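Local structure of pseudoperoxidase (Leishmania major, 5VIA) at residues A[42-51]-A[138-146]; A[164-172]-A[201-212]. The protein binds heme b in a peroxidase-type fold but, as a pseudoperoxidase, probably departs from the catalytic behaviour usual for the family. All blocks are in the same frame, centred on the assembly; numbering follows the deposited sequence.

Contact 1: A[42-51]-A[138-146]; sequences FVLAARRAGF and PTILHALGG. With HEM (protoporphyrin IX containing Fe), chain B.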
loop_
_atom_site.group_PDB
_atom_site.type_symbol
_atom_site.label_atom_id
_atom_site.label_comp_id
_atom_site.label_asym_id
_atom_site.label_seq_id
_atom_site.Cartn_x
_atom_site.Cartn_y
_atom_site.Cartn_z
ATOM N N PHE A 42 -0.728 3.371 2.940
ATOM C CA PHE A 42 -1.847 2.544 3.377
ATOM C C PHE A 42 -1.853 2.319 4.887
ATOM O O PHE A 42 -2.908 2.430 5.532
ATOM C CB PHE A 42 -1.892 1.196 2.621
ATOM C CG PHE A 42 -2.873 0.207 3.207
ATOM C CD1 PHE A 42 -4.226 0.532 3.329
ATOM C CD2 PHE A 42 -2.450 -1.041 3.635
ATOM C CE1 PHE A 42 -5.131 -0.376 3.872
ATOM C CE2 PHE A 42 -3.341 -1.949 4.179
ATOM C CZ PHE A 42 -4.688 -1.616 4.303
ATOM N N VAL A 43 -0.693 1.992 5.458
ATOM C CA VAL A 43 -0.587 1.851 6.910
ATOM C C VAL A 43 -1.169 3.091 7.613
ATOM O O VAL A 43 -2.000 2.972 8.530
ATOM C CB VAL A 43 0.885 1.644 7.352
ATOM C CG1 VAL A 43 0.973 1.509 8.840
ATOM C CG2 VAL A 43 1.477 0.401 6.681
ATOM N N LEU A 44 -0.756 4.278 7.166
ATOM C CA LEU A 44 -1.180 5.515 7.823
ATOM C C LEU A 44 -2.682 5.716 7.674
ATOM O O LEU A 44 -3.368 6.019 8.643
ATOM C CB LEU A 44 -0.414 6.708 7.248
ATOM C CG LEU A 44 1.080 6.715 7.631
ATOM C CD1 LEU A 44 1.809 7.855 6.949
ATOM C CD2 LEU A 44 1.238 6.804 9.141
ATOM N N ALA A 45 -3.185 5.521 6.461
ATOM C CA ALA A 45 -4.605 5.717 6.182
ATOM C C ALA A 45 -5.455 4.707 6.931
ATOM O O ALA A 45 -6.518 5.056 7.450
ATOM C CB ALA A 45 -4.865 5.626 4.697
ATOM N N ALA A 46 -5.003 3.449 6.978
ATOM C CA ALA A 46 -5.739 2.427 7.720
ATOM C C ALA A 46 -5.784 2.784 9.194
ATOM O O ALA A 46 -6.814 2.593 9.868
ATOM C CB ALA A 46 -5.122 1.037 7.514
ATOM N N ARG A 47 -4.680 3.311 9.714
ATOM C CA ARG A 47 -4.650 3.710 11.120
ATOM C C ARG A 47 -5.603 4.885 11.405
ATOM O O ARG A 47 -6.320 4.881 12.410
ATOM C CB ARG A 47 -3.223 4.026 11.577
ATOM C CG ARG A 47 -2.354 2.780 11.705
ATOM C CD ARG A 47 -0.878 3.125 11.879
ATOM N NE ARG A 47 -0.643 3.891 13.090
ATOM C CZ ARG A 47 -0.482 3.343 14.294
ATOM N NH1 ARG A 47 -0.536 2.016 14.443
ATOM N NH2 ARG A 47 -0.272 4.114 15.354
ATOM N N ARG A 48 -5.619 5.881 10.528
ATOM C CA ARG A 48 -6.559 7.001 10.708
ATOM C C ARG A 48 -8.017 6.528 10.664
ATOM O O ARG A 48 -8.892 7.107 11.313
ATOM C CB ARG A 48 -6.314 8.079 9.652
ATOM C CG ARG A 48 -4.965 8.797 9.758
ATOM C CD ARG A 48 -4.929 10.068 8.873
ATOM N NE ARG A 48 -5.303 9.825 7.476
ATOM C CZ ARG A 48 -4.485 9.330 6.549
ATOM N NH1 ARG A 48 -3.240 8.993 6.867
ATOM N NH2 ARG A 48 -4.907 9.160 5.303
ATOM N N ALA A 49 -8.275 5.467 9.906
ATOM C CA ALA A 49 -9.631 4.944 9.742
ATOM C C ALA A 49 -10.027 3.940 10.823
ATOM O O ALA A 49 -11.178 3.513 10.884
ATOM C CB ALA A 49 -9.789 4.321 8.359
ATOM N N GLY A 50 -9.079 3.547 11.672
ATOM C CA GLY A 50 -9.407 2.667 12.780
ATOM C C GLY A 50 -9.150 1.206 12.470
ATOM O O GLY A 50 -9.651 0.321 13.172
ATOM N N PHE A 51 -8.340 0.948 11.440
ATOM C CA PHE A 51 -7.990 -0.415 11.086
ATOM C C PHE A 51 -6.481 -0.696 11.165
ATOM O O PHE A 51 -5.929 -1.283 10.227
ATOM C CB PHE A 51 -8.477 -0.731 9.665
ATOM C CG PHE A 51 -9.984 -0.680 9.505
ATOM C CD1 PHE A 51 -10.784 -1.676 10.040
ATOM C CD2 PHE A 51 -10.588 0.357 8.804
ATOM C CE1 PHE A 51 -12.167 -1.636 9.893
ATOM C CE2 PHE A 51 -11.971 0.408 8.649
ATOM C CZ PHE A 51 -12.763 -0.583 9.193
ATOM N N PRO A 138 -12.989 -5.521 1.666
ATOM C CA PRO A 138 -13.848 -4.392 1.273
ATOM C C PRO A 138 -14.152 -3.435 2.422
ATOM O O PRO A 138 -14.166 -2.212 2.201
ATOM C CB PRO A 138 -15.133 -5.081 0.805
ATOM C CG PRO A 138 -14.659 -6.399 0.264
ATOM C CD PRO A 138 -13.541 -6.809 1.202
ATOM N N THR A 139 -14.385 -3.965 3.622
ATOM C CA THR A 139 -14.669 -3.128 4.795
ATOM C C THR A 139 -13.536 -2.135 5.031
ATOM O O THR A 139 -13.761 -0.933 5.245
ATOM C CB THR A 139 -14.872 -3.990 6.052
ATOM O OG1 THR A 139 -16.059 -4.782 5.894
ATOM C CG2 THR A 139 -15.002 -3.117 7.313
ATOM N N ILE A 140 -12.306 -2.636 4.964
ATOM C CA ILE A 140 -11.157 -1.789 5.176
ATOM C C ILE A 140 -10.982 -0.791 4.037
ATOM O O ILE A 140 -10.848 0.409 4.281
ATOM C CB ILE A 140 -9.864 -2.631 5.334
ATOM C CG1 ILE A 140 -9.995 -3.557 6.550
ATOM C CG2 ILE A 140 -8.671 -1.711 5.472
ATOM C CD1 ILE A 140 -8.868 -4.556 6.695
ATOM N N LEU A 141 -10.980 -1.280 2.795
ATOM C CA LEU A 141 -10.637 -0.431 1.661
ATOM C C LEU A 141 -11.676 0.673 1.397
ATOM O O LEU A 141 -11.314 1.812 1.097
ATOM C CB LEU A 141 -10.397 -1.266 0.404
ATOM C CG LEU A 141 -9.219 -2.261 0.462
ATOM C CD1 LEU A 141 -8.997 -2.913 -0.891
ATOM C CD2 LEU A 141 -7.938 -1.585 0.932
ATOM N N HIS A 142 -12.958 0.341 1.514
ATOM C CA HIS A 142 -14.002 1.339 1.276
ATOM C C HIS A 142 -13.823 2.486 2.264
ATOM O O HIS A 142 -14.119 3.648 1.951
ATOM C CB HIS A 142 -15.396 0.727 1.433
ATOM C CG HIS A 142 -15.864 -0.061 0.244
ATOM N ND1 HIS A 142 -16.115 0.519 -0.983
ATOM C CD2 HIS A 142 -16.179 -1.373 0.111
ATOM C CE1 HIS A 142 -16.539 -0.405 -1.827
ATOM N NE2 HIS A 142 -16.596 -1.562 -1.189
ATOM N N ALA A 143 -13.322 2.161 3.456
ATOM C CA ALA A 143 -13.207 3.138 4.532
ATOM C C ALA A 143 -12.037 4.118 4.385
ATOM O O ALA A 143 -11.896 5.036 5.190
ATOM C CB ALA A 143 -13.152 2.420 5.884
ATOM N N LEU A 144 -11.211 3.930 3.358
ATOM C CA LEU A 144 -10.070 4.805 3.093
ATOM C C LEU A 144 -10.484 6.016 2.261
ATOM O O LEU A 144 -9.893 6.274 1.213
ATOM C CB LEU A 144 -8.971 4.022 2.354
ATOM C CG LEU A 144 -8.506 2.711 3.022
ATOM C CD1 LEU A 144 -7.391 2.052 2.227
ATOM C CD2 LEU A 144 -8.025 2.966 4.433
ATOM N N GLY A 145 -11.513 6.738 2.715
ATOM C CA GLY A 145 -11.964 7.944 2.037
ATOM C C GLY A 145 -13.315 7.802 1.342
ATOM O O GLY A 145 -13.759 8.720 0.658
ATOM N N GLY A 146 -13.968 6.657 1.511
ATOM C CA GLY A 146 -15.200 6.377 0.797
ATOM C C GLY A 146 -14.913 6.004 -0.645
ATOM O O GLY A 146 -15.337 6.705 -1.570
HETATM C CHA HEM B . 2.815 -5.880 1.111
HETATM C CHB HEM B . -1.387 -8.050 2.288
HETATM C CHC HEM B . -3.645 -3.877 1.260
HETATM C CHD HEM B . 0.446 -1.988 -0.604
HETATM C C1A HEM B . 1.881 -6.770 1.582
HETATM C C2A HEM B . 2.201 -8.032 2.210
HETATM C C3A HEM B . 1.062 -8.632 2.542
HETATM C C4A HEM B . -0.043 -7.773 2.127
HETATM C CMA HEM B . 0.924 -10.000 3.236
HETATM C CAA HEM B . 3.629 -8.550 2.491
HETATM C CBA HEM B . 4.086 -7.724 3.708
HETATM C CGA HEM B . 5.489 -8.062 4.162
HETATM O O1A HEM B . 5.723 -9.231 4.559
HETATM O O2A HEM B . 6.363 -7.152 4.162
HETATM C C1B HEM B . -2.390 -7.112 2.143
HETATM C C2B HEM B . -3.801 -7.297 2.391
HETATM C C3B HEM B . -4.441 -6.147 2.134
HETATM C C4B HEM B . -3.446 -5.186 1.661
HETATM C CMB HEM B . -4.434 -8.599 2.907
HETATM C CAB HEM B . -5.971 -5.965 2.292
HETATM C CBB HEM B . -6.524 -4.776 2.559
HETATM C C1C HEM B . -2.755 -3.003 0.660
HETATM C C2C HEM B . -3.057 -1.662 0.142
HETATM C C3C HEM B . -1.907 -1.146 -0.371
HETATM C C4C HEM B . -0.861 -2.143 -0.194
HETATM C CMC HEM B . -4.462 -1.002 0.217
HETATM C CAC HEM B . -1.570 0.213 -1.026
HETATM C CBC HEM B . -2.429 1.241 -1.073
HETATM C C1D HEM B . 1.471 -2.861 -0.338
HETATM C C2D HEM B . 2.848 -2.685 -0.753
HETATM C C3D HEM B . 3.590 -3.903 -0.220
HETATM C C4D HEM B . 2.584 -4.691 0.464
HETATM C CMD HEM B . 3.442 -1.512 -1.563
HETATM C CAD HEM B . 5.104 -4.207 -0.360
HETATM C CBD HEM B . 5.759 -3.516 0.843
HETATM C CGD HEM B . 7.250 -3.751 0.879
HETATM O O1D HEM B . 7.890 -3.414 1.920
HETATM O O2D HEM B . 7.787 -4.278 -0.127
HETATM N NA HEM B . 0.497 -6.642 1.537
HETATM N NB HEM B . -2.208 -5.823 1.691
HETATM N NC HEM B . -1.400 -3.261 0.432
HETATM N ND HEM B . 1.349 -4.059 0.363
HETATM FE FE HEM B . -0.430 -4.957 1.069
#

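Contact 2: A[164-172]-A[201-212]; sequences FHENVSGLE and LTVARTQYNKEV. With HEM (protoporphyrin IX containing Fe), chain B.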
loop_
_atom_site.group_PDB
_atom_site.type_symbol
_atom_site.label_atom_id
_atom_site.label_comp_id
_atom_site.label_asym_id
_atom_site.label_seq_id
_atom_site.Cartn_x
_atom_site.Cartn_y
_atom_site.Cartn_z
ATOM N N PHE A 164 7.871 -9.760 0.567
ATOM C CA PHE A 164 7.560 -10.190 1.925
ATOM C C PHE A 164 8.764 -10.069 2.851
ATOM O O PHE A 164 9.905 -10.265 2.423
ATOM C CB PHE A 164 7.043 -11.634 1.887
ATOM C CG PHE A 164 5.629 -11.746 1.391
ATOM C CD1 PHE A 164 5.302 -11.400 0.080
ATOM C CD2 PHE A 164 4.615 -12.169 2.242
ATOM C CE1 PHE A 164 3.988 -11.485 -0.376
ATOM C CE2 PHE A 164 3.293 -12.248 1.789
ATOM C CZ PHE A 164 2.990 -11.911 0.477
ATOM N N HIS A 165 8.518 -9.745 4.120
ATOM C CA HIS A 165 9.606 -9.623 5.096
ATOM C C HIS A 165 9.370 -10.493 6.338
ATOM O O HIS A 165 8.223 -10.715 6.756
ATOM C CB HIS A 165 9.793 -8.157 5.507
ATOM C CG HIS A 165 10.022 -7.237 4.350
ATOM N ND1 HIS A 165 9.010 -6.839 3.504
ATOM C CD2 HIS A 165 11.156 -6.663 3.873
ATOM C CE1 HIS A 165 9.499 -6.043 2.571
ATOM N NE2 HIS A 165 10.804 -5.925 2.770
ATOM N N GLU A 166 10.458 -10.971 6.928
ATOM C CA GLU A 166 10.370 -11.904 8.054
ATOM C C GLU A 166 9.759 -11.274 9.313
ATOM O O GLU A 166 9.118 -11.965 10.102
ATOM C CB GLU A 166 11.738 -12.529 8.348
ATOM C CG GLU A 166 11.815 -14.042 8.028
ATOM C CD GLU A 166 13.185 -14.485 7.572
ATOM O OE1 GLU A 166 14.067 -13.611 7.429
ATOM O OE2 GLU A 166 13.395 -15.708 7.359
ATOM N N ASN A 167 9.930 -9.962 9.489
ATOM C CA ASN A 167 9.364 -9.280 10.660
ATOM C C ASN A 167 7.977 -8.684 10.436
ATOM O O ASN A 167 7.422 -8.034 11.333
ATOM C CB ASN A 167 10.335 -8.223 11.220
ATOM C CG ASN A 167 10.669 -7.134 10.217
ATOM O OD1 ASN A 167 10.335 -7.234 9.041
ATOM N ND2 ASN A 167 11.355 -6.093 10.680
ATOM N N VAL A 168 7.422 -8.912 9.243
ATOM C CA VAL A 168 6.079 -8.453 8.899
ATOM C C VAL A 168 5.146 -9.651 8.692
ATOM O O VAL A 168 4.250 -9.898 9.500
ATOM C CB VAL A 168 6.114 -7.578 7.641
ATOM C CG1 VAL A 168 4.704 -7.058 7.283
ATOM C CG2 VAL A 168 7.086 -6.424 7.840
ATOM N N SER A 169 5.362 -10.403 7.617
ATOM C CA SER A 169 4.550 -11.588 7.346
ATOM C C SER A 169 5.119 -12.846 7.983
ATOM O O SER A 169 4.400 -13.815 8.206
ATOM C CB SER A 169 4.405 -11.805 5.841
ATOM O OG SER A 169 3.780 -10.687 5.255
ATOM N N GLY A 170 6.419 -12.840 8.249
ATOM C CA GLY A 170 7.066 -13.986 8.857
ATOM C C GLY A 170 7.859 -14.824 7.870
ATOM O O GLY A 170 8.376 -15.890 8.231
ATOM N N LEU A 171 7.939 -14.358 6.625
ATOM C CA LEU A 171 8.718 -15.058 5.601
ATOM C C LEU A 171 9.412 -14.064 4.668
ATOM O O LEU A 171 9.015 -12.903 4.570
ATOM C CB LEU A 171 7.828 -16.011 4.797
ATOM C CG LEU A 171 6.698 -15.254 4.088
ATOM C CD1 LEU A 171 6.742 -15.443 2.590
ATOM C CD2 LEU A 171 5.338 -15.660 4.613
ATOM N N GLU A 172 10.443 -14.552 3.986
ATOM C CA GLU A 172 11.345 -13.759 3.164
ATOM C C GLU A 172 11.376 -14.427 1.780
ATOM O O GLU A 172 10.918 -15.566 1.642
ATOM C CB GLU A 172 12.726 -13.847 3.833
ATOM C CG GLU A 172 13.939 -13.303 3.109
ATOM C CD GLU A 172 15.041 -12.976 4.092
ATOM O OE1 GLU A 172 16.127 -13.592 4.032
ATOM O OE2 GLU A 172 14.797 -12.096 4.947
ATOM N N LEU A 201 -0.352 -22.118 2.512
ATOM C CA LEU A 201 1.055 -22.031 2.890
ATOM C C LEU A 201 1.176 -21.997 4.404
ATOM O O LEU A 201 0.536 -21.177 5.068
ATOM C CB LEU A 201 1.703 -20.775 2.296
ATOM C CG LEU A 201 3.140 -20.464 2.732
ATOM C CD1 LEU A 201 4.112 -21.458 2.133
ATOM C CD2 LEU A 201 3.536 -19.039 2.363
ATOM N N THR A 202 1.984 -22.893 4.956
ATOM C CA THR A 202 2.246 -22.860 6.385
ATOM C C THR A 202 3.456 -21.981 6.626
ATOM O O THR A 202 4.527 -22.234 6.082
ATOM C CB THR A 202 2.533 -24.257 6.946
ATOM O OG1 THR A 202 1.354 -25.063 6.851
ATOM C CG2 THR A 202 2.950 -24.164 8.405
ATOM N N VAL A 203 3.292 -20.938 7.428
ATOM C CA VAL A 203 4.439 -20.130 7.810
ATOM C C VAL A 203 4.958 -20.680 9.135
ATOM O O VAL A 203 4.275 -20.602 10.155
ATOM C CB VAL A 203 4.083 -18.630 7.905
ATOM C CG1 VAL A 203 5.300 -17.812 8.275
ATOM C CG2 VAL A 203 3.518 -18.139 6.581
ATOM N N ALA A 204 6.155 -21.259 9.107
ATOM C CA ALA A 204 6.749 -21.871 10.296
ATOM C C ALA A 204 7.414 -20.844 11.200
ATOM O O ALA A 204 7.932 -19.832 10.729
ATOM C CB ALA A 204 7.761 -22.930 9.897
ATOM N N ARG A 205 7.391 -21.117 12.503
ATOM C CA ARG A 205 8.162 -20.349 13.471
ATOM C C ARG A 205 9.644 -20.569 13.208
ATOM O O ARG A 205 10.096 -21.705 13.163
ATOM C CB ARG A 205 7.825 -20.810 14.891
ATOM C CG ARG A 205 8.605 -20.088 15.984
ATOM C CD ARG A 205 8.443 -18.580 15.862
ATOM N NE ARG A 205 7.109 -18.142 16.251
ATOM C CZ ARG A 205 6.588 -16.960 15.935
ATOM N NH1 ARG A 205 7.283 -16.095 15.204
ATOM N NH2 ARG A 205 5.365 -16.639 16.336
ATOM N N THR A 206 10.398 -19.488 13.009
ATOM C CA THR A 206 11.859 -19.580 12.867
ATOM C C THR A 206 12.541 -18.578 13.786
ATOM O O THR A 206 11.880 -17.758 14.434
ATOM C CB THR A 206 12.351 -19.264 11.431
ATOM O OG1 THR A 206 12.228 -17.854 11.188
ATOM C CG2 THR A 206 11.553 -20.039 10.383
ATOM N N GLN A 207 13.870 -18.624 13.805
ATOM C CA GLN A 207 14.661 -17.690 14.594
ATOM C C GLN A 207 14.640 -16.274 14.006
ATOM O O GLN A 207 15.094 -15.326 14.645
ATOM C CB GLN A 207 16.103 -18.200 14.753
ATOM C CG GLN A 207 17.133 -17.570 13.815
ATOM C CD GLN A 207 18.564 -17.953 14.175
ATOM O OE1 GLN A 207 19.458 -17.103 14.214
ATOM N NE2 GLN A 207 18.788 -19.240 14.433
ATOM N N TYR A 208 14.092 -16.132 12.801
ATOM C CA TYR A 208 14.116 -14.854 12.104
ATOM C C TYR A 208 12.759 -14.142 12.068
ATOM O O TYR A 208 12.695 -12.966 11.702
ATOM C CB TYR A 208 14.651 -15.032 10.676
ATOM C CG TYR A 208 15.960 -15.777 10.624
ATOM C CD1 TYR A 208 17.159 -15.129 10.884
ATOM C CD2 TYR A 208 15.996 -17.131 10.332
ATOM C CE1 TYR A 208 18.364 -15.811 10.850
ATOM C CE2 TYR A 208 17.192 -17.823 10.291
ATOM C CZ TYR A 208 18.376 -17.159 10.553
ATOM O OH TYR A 208 19.579 -17.843 10.523
ATOM N N ASN A 209 11.678 -14.838 12.430
ATOM C CA ASN A 209 10.344 -14.221 12.392
ATOM C C ASN A 209 9.694 -14.014 13.769
ATOM O O ASN A 209 8.460 -13.952 13.884
ATOM C CB ASN A 209 9.387 -14.969 11.437
ATOM C CG ASN A 209 9.104 -16.411 11.876
ATOM O OD1 ASN A 209 9.342 -16.787 13.025
ATOM N ND2 ASN A 209 8.571 -17.217 10.953
ATOM N N LYS A 210 10.525 -13.868 14.796
ATOM C CA LYS A 210 10.044 -13.717 16.169
ATOM C C LYS A 210 9.203 -12.464 16.397
ATOM O O LYS A 210 8.434 -12.424 17.350
ATOM C CB LYS A 210 11.218 -13.714 17.152
ATOM C CG LYS A 210 11.991 -15.014 17.218
ATOM C CD LYS A 210 13.372 -14.799 17.826
ATOM C CE LYS A 210 13.618 -15.729 18.991
ATOM N NZ LYS A 210 12.748 -15.376 20.149
ATOM N N GLU A 211 9.352 -11.449 15.544
ATOM C CA GLU A 211 8.576 -10.213 15.683
ATOM C C GLU A 211 7.111 -10.422 15.308
ATOM O O GLU A 211 6.248 -9.595 15.630
ATOM C CB GLU A 211 9.149 -9.101 14.799
ATOM C CG GLU A 211 10.406 -8.419 15.316
ATOM C CD GLU A 211 10.634 -7.081 14.626
ATOM O OE1 GLU A 211 9.628 -6.383 14.328
ATOM O OE2 GLU A 211 11.809 -6.730 14.382
ATOM N N VAL A 212 6.834 -11.516 14.605
ATOM C CA VAL A 212 5.469 -11.849 14.218
ATOM C C VAL A 212 4.912 -12.788 15.285
ATOM O O VAL A 212 5.214 -13.983 15.305
ATOM C CB VAL A 212 5.423 -12.462 12.805
ATOM C CG1 VAL A 212 3.987 -12.715 12.359
ATOM C CG2 VAL A 212 6.117 -11.531 11.822
HETATM C CHA HEM B . 2.815 -5.880 1.111
HETATM C CHB HEM B . -1.387 -8.050 2.288
HETATM C CHC HEM B . -3.645 -3.877 1.260
HETATM C CHD HEM B . 0.446 -1.988 -0.604
HETATM C C1A HEM B . 1.881 -6.770 1.582
HETATM C C2A HEM B . 2.201 -8.032 2.210
HETATM C C3A HEM B . 1.062 -8.632 2.542
HETATM C C4A HEM B . -0.043 -7.773 2.127
HETATM C CMA HEM B . 0.924 -10.000 3.236
HETATM C CAA HEM B . 3.629 -8.550 2.491
HETATM C CBA HEM B . 4.086 -7.724 3.708
HETATM C CGA HEM B . 5.489 -8.062 4.162
HETATM O O1A HEM B . 5.723 -9.231 4.559
HETATM O O2A HEM B . 6.363 -7.152 4.162
HETATM C C1B HEM B . -2.390 -7.112 2.143
HETATM C C2B HEM B . -3.801 -7.297 2.391
HETATM C C3B HEM B . -4.441 -6.147 2.134
HETATM C C4B HEM B . -3.446 -5.186 1.661
HETATM C CMB HEM B . -4.434 -8.599 2.907
HETATM C CAB HEM B . -5.971 -5.965 2.292
HETATM C CBB HEM B . -6.524 -4.776 2.559
HETATM C C1C HEM B . -2.755 -3.003 0.660
HETATM C C2C HEM B . -3.057 -1.662 0.142
HETATM C C3C HEM B . -1.907 -1.146 -0.371
HETATM C C4C HEM B . -0.861 -2.143 -0.194
HETATM C CMC HEM B . -4.462 -1.002 0.217
HETATM C CAC HEM B . -1.570 0.213 -1.026
HETATM C CBC HEM B . -2.429 1.241 -1.073
HETATM C C1D HEM B . 1.471 -2.861 -0.338
HETATM C C2D HEM B . 2.848 -2.685 -0.753
HETATM C C3D HEM B . 3.590 -3.903 -0.220
HETATM C C4D HEM B . 2.584 -4.691 0.464
HETATM C CMD HEM B . 3.442 -1.512 -1.563
HETATM C CAD HEM B . 5.104 -4.207 -0.360
HETATM C CBD HEM B . 5.759 -3.516 0.843
HETATM C CGD HEM B . 7.250 -3.751 0.879
HETATM O O1D HEM B . 7.890 -3.414 1.920
HETATM O O2D HEM B . 7.787 -4.278 -0.127
HETATM N NA HEM B . 0.497 -6.642 1.537
HETATM N NB HEM B . -2.208 -5.823 1.691
HETATM N NC HEM B . -1.400 -3.261 0.432
HETATM N ND HEM B . 1.349 -4.059 0.363
HETATM FE FE HEM B . -0.430 -4.957 1.069
HETATM O O HOH W 1 11.876 -17.334 8.675
#

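Contact 1: A[42-51]-A[138-146]
Ala45 and Leu144 bring their CA atoms to 6.3 Å where the end of helix 33-49 lies against helix 137-142 and the turn after it; no hydrogen bond joins the two segments, and the contact rests on apolar packing. Helix 33-49 finishes in a Schellman motif: Gly50 takes a positive phi, and Phe51 N returns to Ala46 O at 2.7 Å. Phe51 is thereby turned back onto 138-146. Ile140 CG1 sits over one face of its ring, a CH-pi contact with the carbon 4.3 Å from the centroid and 20° off the normal. At the edge of the same ring, Ala143 CB approaches CE2 to 3.6 Å, while Phe135 meets Phe51 edge-to-face. Phe42 works at the heme end. With CG anti to the backbone N (chi1 170°), its ring swings between the porphyrin and residues 140-144: the methyl CMC of the heme lies over one face, 3.5 Å from Phe42 CD1, and Leu144 CD1 meets the ring edge, 3.7 Å from that same atom. Leu141 CD2 reaches CMC as well, at 3.6 Å. The other branch of Leu144, CD2, rests against Ala45, and Met277 of helix 263-279 touches both of these residues. In family terms this is probably the distal helix B packed on helix E, with Phe42 at the place of the distal-pocket aromatic of heme peroxidases.

Contact 2: A[164-172]-A[201-212]
Asn209 and Gly170 tie together two irregular loops, one of which carries the heme-propionate site of this peroxidase fold. Their hydrogen bond, Asn209 ND2 to Gly170 O at 3.0 Å, is nearly straight (167°) and uses a lone pair in the carbonyl plane. The second hydrogen of ND2 goes to Ala204 O, and OD1 accepts from Thr206 N and Arg205 NH1 on opposite faces of the amide; four bonds thus fix the rotation of this group. Thr206 OG1 accepts from Tyr208 N in an ST turn and shares a water with Glu166 OE2, to which the water donates.

Van der Waals packing makes up the rest. Gly170, with no side chain and a positive phi, lets Val203 CG1 settle 3.6 Å from Gly170 O. Val212 CG2 fits into the bend of residues 166-170, touching Val168 O at 3.4 Å, an oxygen that is also hydrogen-bonded to Arg64. Leu171 CD2 makes an apolar contact with Val203 CG2 at 3.7 Å. Towards solvent, the Glu166 carboxylate runs alongside Tyr208, planes 22° apart, but lies against the CB methylene (Glu166 CD to Tyr208 CB 3.5 Å), not over the ring. Glu211 runs alongside Asn167, its CD 3.6 Å from Asn167 CB, but here amide and carboxylate are 69° apart.

The far side of the 164-172 loop grips one heme propionate. His165 N and Ser169 OG both bond to heme O1A, and Phe164 lays a ring face against heme CAA. With its CG beside the backbone N, His165 sends ND1 to heme O2A at 2.7 Å.

Contacts 1 and 2 do not touch: their centres are 25 Å apart and their nearest atoms about 8 Å. The heme joins them. Contact 1 meets the methyl carbon CMC at one rim of the porphyrin, whereas contact 2 holds the propionate carbon CGA on the opposite side of the macrocycle, with the iron between. Both also come near the axial ligand Cys60, whose side chain is about 4 Å from that of Phe42 and about 5 Å from that of Val168 (nearest atoms). Segments 42-51 and 138-146 thus pack the buried edge of the pocket, while 164-172, backed by 201-212, secures the polar edge.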